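Manganese-containing pseudocatalase (Thermus thermophilus, PDB 2V8T) probably breaks down hydrogen peroxide to water and oxygen as a catalase, using a pair of manganese ions in each subunit of a hexamer. Local coordinates at residues E17-A22 / T169-A174; F139-G142 / L146-L149; A157-K162 / I213-I218. All coordinates share one frame; numbering follows the deposited sequence. Where two conformers were deposited one is given.

Overall arrangement
All three contacts are buried, yet none carries a manganese ligand. Contacts 2 and 3 both draw on helix 144-166, and their centres lie about 24 Å apart. Contact 1 and contact 2 sit on opposite sides of the chain's centre, about 35 Å from centre to centre; contact 1 is about 19 Å from contact 3, again between centres. A carboxylate accepts the hydrogen bonds in contacts 1 and 2, from an asparagine amide at paired helix starts and from a loop serine respectively. In contact 3 an arginine is the donor, reaching neutral oxygens of a loop. Contacts 1 and 3 touch the second subunit, contacts 2 and 3 the third.

Contact 1 of 3, residues E17-A22 / T169-A174; sequences EQDPNA and TDNPVA. With SO4 (sulfate ion), chain H.
Two helix N-termini meet here, with D19 and N171 each at the N-cap position before helices 20-26 and 172-200, and their side chains joined. N171 ND2 donates to D19 OD2 over 3.0 Å in a nearly straight bond, which leaves in the amide plane and reaches the carboxylate oxygen on its anti side. The two flat groups are turned 60° against each other. D19 caps its own helix through OD1, which takes the backbone N-H of A22 at 3.0 Å from above the carboxylate plane; with CG anti to the backbone N (chi1 -171°), the carboxylate can cap its own helix and hold the N171 amide as well. N171 makes no capping bond. Its ND2 donates also to O3 of a sulfate at 3.0 Å, an ion probably left from crystallisation, while N171 OD1 rests 3.4 Å from A22 CB. T169 CG2 meets the same methyl group, A22 CB, at 4.0 Å. K108 of the second subunit forms a salt bridge with D19 OD2, which would partly balance the buried negative charge. Helix 57-85 lies against the pair within the chain, its L84 touching both A22 and N171.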
loop_
_atom_site.group_PDB
_atom_site.type_symbol
_atom_site.label_atom_id
_atom_site.label_comp_id
_atom_site.label_asym_id
_atom_site.label_seq_id
_atom_site.Cartn_x
_atom_site.Cartn_y
_atom_site.Cartn_z
ATOM N N GLU A 17 23.668 -23.997 10.003
ATOM C CA GLU A 17 24.159 -22.645 9.830
ATOM C C GLU A 17 23.004 -21.777 9.305
ATOM O O GLU A 17 21.977 -22.301 8.865
ATOM C CB GLU A 17 25.390 -22.524 8.958
ATOM C CG GLU A 17 25.116 -22.919 7.600
ATOM C CD GLU A 17 26.412 -22.846 6.720
ATOM O OE1 GLU A 17 27.469 -22.371 7.175
ATOM O OE2 GLU A 17 26.337 -23.239 5.560
ATOM N N GLN A 18 23.204 -20.493 9.312
ATOM C CA GLN A 18 22.198 -19.581 8.841
ATOM C C GLN A 18 21.906 -19.830 7.355
ATOM O O GLN A 18 22.806 -20.117 6.565
ATOM C CB GLN A 18 22.622 -18.079 8.924
ATOM C CG GLN A 18 22.702 -17.613 10.311
ATOM C CD GLN A 18 23.562 -16.355 10.459
ATOM O OE1 GLN A 18 24.780 -16.415 10.193
ATOM N NE2 GLN A 18 22.970 -15.238 10.810
ATOM N N ASP A 19 20.633 -19.618 6.988
ATOM C CA ASP A 19 20.196 -19.743 5.595
ATOM C C ASP A 19 19.206 -18.624 5.327
ATOM O O ASP A 19 17.972 -18.801 5.410
ATOM C CB ASP A 19 19.612 -21.105 5.306
ATOM C CG ASP A 19 19.370 -21.314 3.795
ATOM O OD1 ASP A 19 19.263 -20.330 3.034
ATOM O OD2 ASP A 19 19.261 -22.520 3.427
ATOM N N PRO A 20 19.715 -17.419 5.005
ATOM C CA PRO A 20 18.845 -16.268 4.816
ATOM C C PRO A 20 17.778 -16.484 3.760
ATOM O O PRO A 20 16.614 -16.147 3.969
ATOM C CB PRO A 20 19.828 -15.132 4.448
ATOM C CG PRO A 20 21.111 -15.530 5.188
ATOM C CD PRO A 20 21.154 -17.045 5.004
ATOM N N ASN A 21 18.164 -16.991 2.578
ATOM C CA ASN A 21 17.175 -17.121 1.525
ATOM C C ASN A 21 16.109 -18.182 1.848
ATOM O O ASN A 21 14.951 -18.046 1.436
ATOM C CB ASN A 21 17.807 -17.350 0.164
ATOM C CG ASN A 21 18.496 -16.108 -0.379
ATOM O OD1 ASN A 21 18.333 -14.993 0.161
ATOM N ND2 ASN A 21 19.210 -16.276 -1.483
ATOM N N ALA A 22 16.471 -19.239 2.595
ATOM C CA ALA A 22 15.430 -20.152 3.086
ATOM C C ALA A 22 14.445 -19.396 3.986
ATOM O O ALA A 22 13.228 -19.564 3.861
ATOM C CB ALA A 22 16.026 -21.319 3.818
ATOM N N THR A 169 13.208 -25.612 -0.159
ATOM C CA THR A 169 14.040 -25.530 1.039
ATOM C C THR A 169 14.349 -26.957 1.477
ATOM O O THR A 169 13.447 -27.679 1.829
ATOM C CB THR A 169 13.350 -24.707 2.205
ATOM O OG1 THR A 169 12.091 -25.280 2.529
ATOM C CG2 THR A 169 13.200 -23.203 1.791
ATOM N N ASP A 170 15.623 -27.314 1.601
ATOM C CA ASP A 170 16.032 -28.583 2.088
ATOM C C ASP A 170 16.361 -28.607 3.587
ATOM O O ASP A 170 16.694 -29.654 4.116
ATOM C CB ASP A 170 17.192 -29.161 1.255
ATOM C CG ASP A 170 18.457 -28.379 1.325
ATOM O OD1 ASP A 170 18.569 -27.357 2.066
ATOM O OD2 ASP A 170 19.427 -28.728 0.588
ATOM N N ASN A 171 16.193 -27.506 4.260
ATOM C CA ASN A 171 16.582 -27.397 5.633
ATOM C C ASN A 171 15.633 -28.223 6.509
ATOM O O ASN A 171 14.422 -28.006 6.465
ATOM C CB ASN A 171 16.478 -25.924 6.101
ATOM C CG ASN A 171 17.129 -24.976 5.183
ATOM O OD1 ASN A 171 16.502 -24.648 4.143
ATOM N ND2 ASN A 171 18.325 -24.539 5.473
ATOM N N PRO A 172 16.158 -29.116 7.358
ATOM C CA PRO A 172 15.237 -29.904 8.218
ATOM C C PRO A 172 14.296 -29.082 9.043
ATOM O O PRO A 172 13.158 -29.505 9.285
ATOM C CB PRO A 172 16.207 -30.757 9.061
ATOM C CG PRO A 172 17.375 -30.979 8.102
ATOM C CD PRO A 172 17.548 -29.644 7.411
ATOM N N VAL A 173 14.711 -27.906 9.550
ATOM C CA VAL A 173 13.794 -27.136 10.381
ATOM C C VAL A 173 12.537 -26.754 9.574
ATOM O O VAL A 173 11.413 -26.790 10.078
ATOM C CB VAL A 173 14.476 -25.941 11.043
ATOM C CG1 VAL A 173 14.888 -24.846 10.054
ATOM C CG2 VAL A 173 13.630 -25.384 12.155
ATOM N N ALA A 174 12.755 -26.352 8.322
ATOM C CA ALA A 174 11.636 -25.997 7.457
ATOM C C ALA A 174 10.822 -27.208 7.068
ATOM O O ALA A 174 9.592 -27.157 7.036
ATOM C CB ALA A 174 12.151 -25.272 6.200
HETATM S S SO4 H . 20.496 -26.947 7.572
HETATM O O1 SO4 H . 21.674 -26.098 7.330
HETATM O O2 SO4 H . 20.749 -27.765 8.749
HETATM O O3 SO4 H . 19.331 -26.096 7.822
HETATM O O4 SO4 H . 20.247 -27.792 6.409
#

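Contact 2 of 3, residues F139-G142 / L146-L149; sequences FTSG and LDLL
At the N-terminal end of helix 144-166, S141 and D147 tie the preceding loop to the first turn of the helix, while N143 between them bonds L146 N through its OD1 and gives its backbone N-H to S141 OG. D147 OD1 is gripped twice by one residue. S141 N donates to D147 OD1 at 3.1 Å, on its syn lone pair, and S141 OG reaches the same OD1 at 2.8 Å from well above the carboxylate plane, 54° out of it. S141 OG lies between its own backbone N and carbonyl carbon (chi1 73°), which lets hydroxyl and amide of one residue converge on the same oxygen.

The other carboxylate oxygen reaches the loop through a water. That water donates to D147 OD2 at 2.6 Å and to T140 OG1, and accepts from G142 N at 2.9 Å. T140 OG1 is also paired with N49 of helix 36-49, and D147 fastens the N-terminal turn of a helix of the ferritin-like four-helix bundle, its side chain about 12 Å from that of E155, the manganese ligand further along.

Beside this polar cluster F139 and L146 pack together. L146 CD2 approaches the ring of F139 at its edge, in plane, 3.7 Å from CZ, and the two side chains cross at about a right angle. D147 OD1 also comes within 3.3 Å of F139 CE2. CG anti to the backbone N (chi1 -178°) places the F139 ring against L146 and D147. H150 stacks with that ring, F153 of the third subunit meets it edge-to-face, and R164 of the same subunit donates to S141 O.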
loop_
_atom_site.group_PDB
_atom_site.type_symbol
_atom_site.label_atom_id
_atom_site.label_comp_id
_atom_site.label_asym_id
_atom_site.label_seq_id
_atom_site.Cartn_x
_atom_site.Cartn_y
_atom_site.Cartn_z
ATOM N N PHE A 139 -11.199 -11.986 5.242
ATOM C CA PHE A 139 -12.563 -12.037 4.699
ATOM C C PHE A 139 -13.492 -12.378 5.870
ATOM O O PHE A 139 -13.406 -13.463 6.446
ATOM C CB PHE A 139 -12.644 -13.136 3.621
ATOM C CG PHE A 139 -13.993 -13.217 2.988
ATOM C CD1 PHE A 139 -14.318 -12.337 1.974
ATOM C CD2 PHE A 139 -14.942 -14.161 3.369
ATOM C CE1 PHE A 139 -15.575 -12.384 1.368
ATOM C CE2 PHE A 139 -16.165 -14.225 2.783
ATOM C CZ PHE A 139 -16.478 -13.351 1.771
ATOM N N THR A 140 -14.357 -11.430 6.215
ATOM C CA THR A 140 -15.296 -11.633 7.327
ATOM C C THR A 140 -16.618 -10.998 6.921
ATOM O O THR A 140 -16.913 -9.817 7.154
ATOM C CB THR A 140 -14.704 -11.157 8.645
ATOM O OG1 THR A 140 -15.636 -11.328 9.713
ATOM C CG2 THR A 140 -14.210 -9.714 8.670
ATOM N N SER A 141 -17.414 -11.797 6.204
ATOM C CA SER A 141 -18.637 -11.322 5.565
ATOM C C SER A 141 -19.855 -11.359 6.461
ATOM O O SER A 141 -20.898 -10.796 6.124
ATOM C CB SER A 141 -18.986 -12.171 4.331
ATOM O OG SER A 141 -19.485 -13.451 4.688
ATOM N N GLY A 142 -19.786 -12.091 7.561
ATOM C CA GLY A 142 -20.945 -12.359 8.403
ATOM C C GLY A 142 -21.859 -13.469 7.914
ATOM O O GLY A 142 -22.722 -13.879 8.704
ATOM N N LEU A 146 -20.786 -18.550 3.192
ATOM C CA LEU A 146 -19.780 -17.835 2.370
ATOM C C LEU A 146 -18.413 -17.852 3.073
ATOM O O LEU A 146 -17.386 -18.102 2.437
ATOM C CB LEU A 146 -20.289 -16.445 2.098
ATOM C CG LEU A 146 -19.406 -15.581 1.156
ATOM C CD1 LEU A 146 -19.263 -16.168 -0.217
ATOM C CD2 LEU A 146 -20.008 -14.183 1.101
ATOM N N ASP A 147 -18.407 -17.575 4.370
ATOM C CA ASP A 147 -17.167 -17.597 5.135
ATOM C C ASP A 147 -16.537 -19.002 5.144
ATOM O O ASP A 147 -15.328 -19.142 4.998
ATOM C CB ASP A 147 -17.385 -17.148 6.571
ATOM C CG ASP A 147 -17.550 -15.601 6.750
ATOM O OD1 ASP A 147 -17.373 -14.832 5.808
ATOM O OD2 ASP A 147 -17.824 -15.288 7.932
ATOM N N LEU A 148 -17.365 -20.044 5.343
ATOM C CA LEU A 148 -16.813 -21.383 5.372
ATOM C C LEU A 148 -16.264 -21.827 4.032
ATOM O O LEU A 148 -15.258 -22.520 3.954
ATOM C CB LEU A 148 -17.878 -22.404 5.854
ATOM C CG LEU A 148 -18.205 -22.325 7.344
ATOM C CD1 LEU A 148 -19.457 -23.158 7.620
ATOM C CD2 LEU A 148 -17.023 -22.864 8.179
ATOM N N LEU A 149 -16.946 -21.438 2.930
ATOM C CA LEU A 149 -16.443 -21.706 1.593
ATOM C C LEU A 149 -15.071 -21.034 1.407
ATOM O O LEU A 149 -14.116 -21.640 0.932
ATOM C CB LEU A 149 -17.475 -21.220 0.561
ATOM C CG LEU A 149 -17.033 -21.347 -0.880
ATOM C CD1 LEU A 149 -16.768 -22.787 -1.313
ATOM C CD2 LEU A 149 -18.098 -20.684 -1.799
HETATM O O HOH W 1 -17.627 -13.078 9.228
#

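Contact 3 of 3, residues A157-K162 / I213-I218; sequences AARTHK and IDNSKI
The backbones stay well apart, R159 CA and N215 CA being the nearest pair at 10.0 Å, so a long side chain from helix 144-166 of the ferritin-like bundle must span to the loop and short 3-10 turn ahead of helix 219-226. R159 does this with CG anti to its backbone N (chi1 -175°) and the chain extended from CG to NE, which carries the guanidinium out to the loop. R159 NH1 and NH2 grip the carbonyl oxygen of I213 end-on, at 3.2 Å from NH1 and 2.8 Å from NH2. The NH1 bond lies in the carbonyl plane, whereas NH2 approaches from above it. R159 NH2 has a second N-H for N215 OD1, again 2.8 Å away and close to straight at 166°, to which NE adds a weak bond. The side chain of N215 comes from the opposite direction; OD1 lies at the edge of the guanidinium, in its plane, while NH2 sits well above the plane of the N215 amide (56° out of it). A methionine in place of R159 would probably leave I213 O and N215 OD1 without these donors and the loop less firmly tied to the helix.

Earlier in the same loop, I210 O also accepts from R159 NH1, while L182 of helix 172-200 packs against the arginine. A manganese ion lies about 9 Å from the R159 side chain. The methyl CG2 of I213 lies 3.9 Å from R159 NH1, beside the bonded carbonyl.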
loop_
_atom_site.group_PDB
_atom_site.type_symbol
_atom_site.label_atom_id
_atom_site.label_comp_id
_atom_site.label_asym_id
_atom_site.label_seq_id
_atom_site.Cartn_x
_atom_site.Cartn_y
_atom_site.Cartn_z
ATOM N N ALA A 157 -5.331 -23.309 -0.483
ATOM C CA ALA A 157 -4.374 -22.359 -1.064
ATOM C C ALA A 157 -3.111 -22.281 -0.169
ATOM O O ALA A 157 -1.980 -22.330 -0.656
ATOM C CB ALA A 157 -5.024 -20.994 -1.220
ATOM N N ALA A 158 -3.324 -22.193 1.142
ATOM C CA ALA A 158 -2.200 -22.188 2.086
ATOM C C ALA A 158 -1.388 -23.470 1.961
ATOM O O ALA A 158 -0.160 -23.445 2.006
ATOM C CB ALA A 158 -2.708 -22.006 3.507
ATOM N N ARG A 159 -2.063 -24.607 1.812
ATOM C CA ARG A 159 -1.376 -25.882 1.626
ATOM C C ARG A 159 -0.494 -25.852 0.386
ATOM O O ARG A 159 0.636 -26.334 0.379
ATOM C CB ARG A 159 -2.383 -27.020 1.503
ATOM C CG ARG A 159 -1.724 -28.384 1.439
ATOM C CD ARG A 159 -2.600 -29.411 0.847
ATOM N NE ARG A 159 -2.003 -30.742 0.933
ATOM C CZ ARG A 159 -1.981 -31.622 -0.050
ATOM N NH1 ARG A 159 -2.536 -31.369 -1.216
ATOM N NH2 ARG A 159 -1.341 -32.773 0.108
ATOM N N THR A 160 -1.036 -25.296 -0.707
ATOM C CA THR A 160 -0.309 -25.214 -1.957
ATOM C C THR A 160 0.991 -24.404 -1.766
ATOM O O THR A 160 2.060 -24.782 -2.246
ATOM C CB THR A 160 -1.221 -24.591 -3.057
ATOM O OG1 THR A 160 -2.355 -25.425 -3.210
ATOM C CG2 THR A 160 -0.507 -24.526 -4.355
ATOM N N HIS A 161 0.894 -23.265 -1.056
ATOM C CA HIS A 161 2.083 -22.476 -0.770
ATOM C C HIS A 161 3.079 -23.259 0.083
ATOM O O HIS A 161 4.288 -23.202 -0.147
ATOM C CB HIS A 161 1.745 -21.141 -0.126
ATOM C CG HIS A 161 1.121 -20.163 -1.064
ATOM N ND1 HIS A 161 0.446 -20.422 -2.230
ATOM C CD2 HIS A 161 1.190 -18.833 -0.898
ATOM C CE1 HIS A 161 0.092 -19.193 -2.735
ATOM N NE2 HIS A 161 0.590 -18.266 -1.940
ATOM N N LYS A 162 2.584 -23.969 1.101
ATOM C CA LYS A 162 3.490 -24.773 1.939
ATOM C C LYS A 162 4.228 -25.815 1.113
ATOM O O LYS A 162 5.419 -26.023 1.306
ATOM C CB LYS A 162 2.757 -25.382 3.141
ATOM C CG LYS A 162 2.305 -24.326 4.155
ATOM C CD LYS A 162 2.210 -24.813 5.558
ATOM C CE LYS A 162 1.787 -23.753 6.560
ATOM N NZ LYS A 162 0.404 -23.185 6.359
ATOM N N ILE A 213 -2.165 -34.276 -4.768
ATOM C CA ILE A 213 -0.953 -34.918 -4.281
ATOM C C ILE A 213 -1.248 -35.226 -2.826
ATOM O O ILE A 213 -1.817 -34.398 -2.095
ATOM C CB ILE A 213 0.303 -34.039 -4.419
ATOM C CG1 ILE A 213 1.532 -34.813 -3.961
ATOM C CG2 ILE A 213 0.151 -32.640 -3.745
ATOM C CD1 ILE A 213 2.864 -34.085 -4.188
ATOM N N ASP A 214 -0.915 -36.441 -2.400
ATOM C CA ASP A 214 -1.164 -36.863 -1.036
ATOM C C ASP A 214 -0.032 -36.370 -0.098
ATOM O O ASP A 214 1.142 -36.429 -0.457
ATOM C CB ASP A 214 -1.325 -38.365 -0.933
ATOM C CG ASP A 214 -2.486 -38.849 -1.723
ATOM O OD1 ASP A 214 -3.528 -38.187 -1.823
ATOM O OD2 ASP A 214 -2.358 -39.999 -2.202
ATOM N N ASN A 215 -0.426 -36.007 1.103
ATOM C CA ASN A 215 0.557 -35.689 2.130
ATOM C C ASN A 215 1.529 -36.846 2.365
ATOM O O ASN A 215 2.673 -36.608 2.783
ATOM C CB ASN A 215 -0.107 -35.304 3.445
ATOM C CG ASN A 215 -0.642 -33.857 3.463
ATOM O OD1 ASN A 215 -0.276 -33.011 2.676
ATOM N ND2 ASN A 215 -1.398 -33.592 4.490
ATOM N N SER A 216 1.116 -38.080 2.084
ATOM C CA SER A 216 2.016 -39.226 2.234
ATOM C C SER A 216 3.264 -39.144 1.354
ATOM O O SER A 216 4.241 -39.869 1.634
ATOM C CB SER A 216 1.240 -40.529 1.948
ATOM O OG SER A 216 0.815 -40.557 0.616
ATOM N N LYS A 217 3.262 -38.300 0.317
ATOM C CA LYS A 217 4.429 -38.127 -0.541
ATOM C C LYS A 217 5.459 -37.168 0.039
ATOM O O LYS A 217 6.548 -37.004 -0.537
ATOM C CB LYS A 217 3.994 -37.610 -1.913
ATOM C CG LYS A 217 3.063 -38.544 -2.623
ATOM C CD LYS A 217 3.563 -39.977 -2.747
ATOM C CE LYS A 217 2.455 -40.958 -3.221
ATOM N NZ LYS A 217 2.925 -42.384 -3.205
ATOM N N ILE A 218 5.145 -36.547 1.171
ATOM C CA ILE A 218 6.045 -35.623 1.817
ATOM C C ILE A 218 6.523 -36.368 3.097
ATOM O O ILE A 218 5.726 -36.591 3.997
ATOM C CB ILE A 218 5.301 -34.336 2.207
ATOM C CG1 ILE A 218 4.641 -33.679 0.970
ATOM C CG2 ILE A 218 6.269 -33.401 2.946
ATOM C CD1 ILE A 218 5.619 -33.337 -0.160
#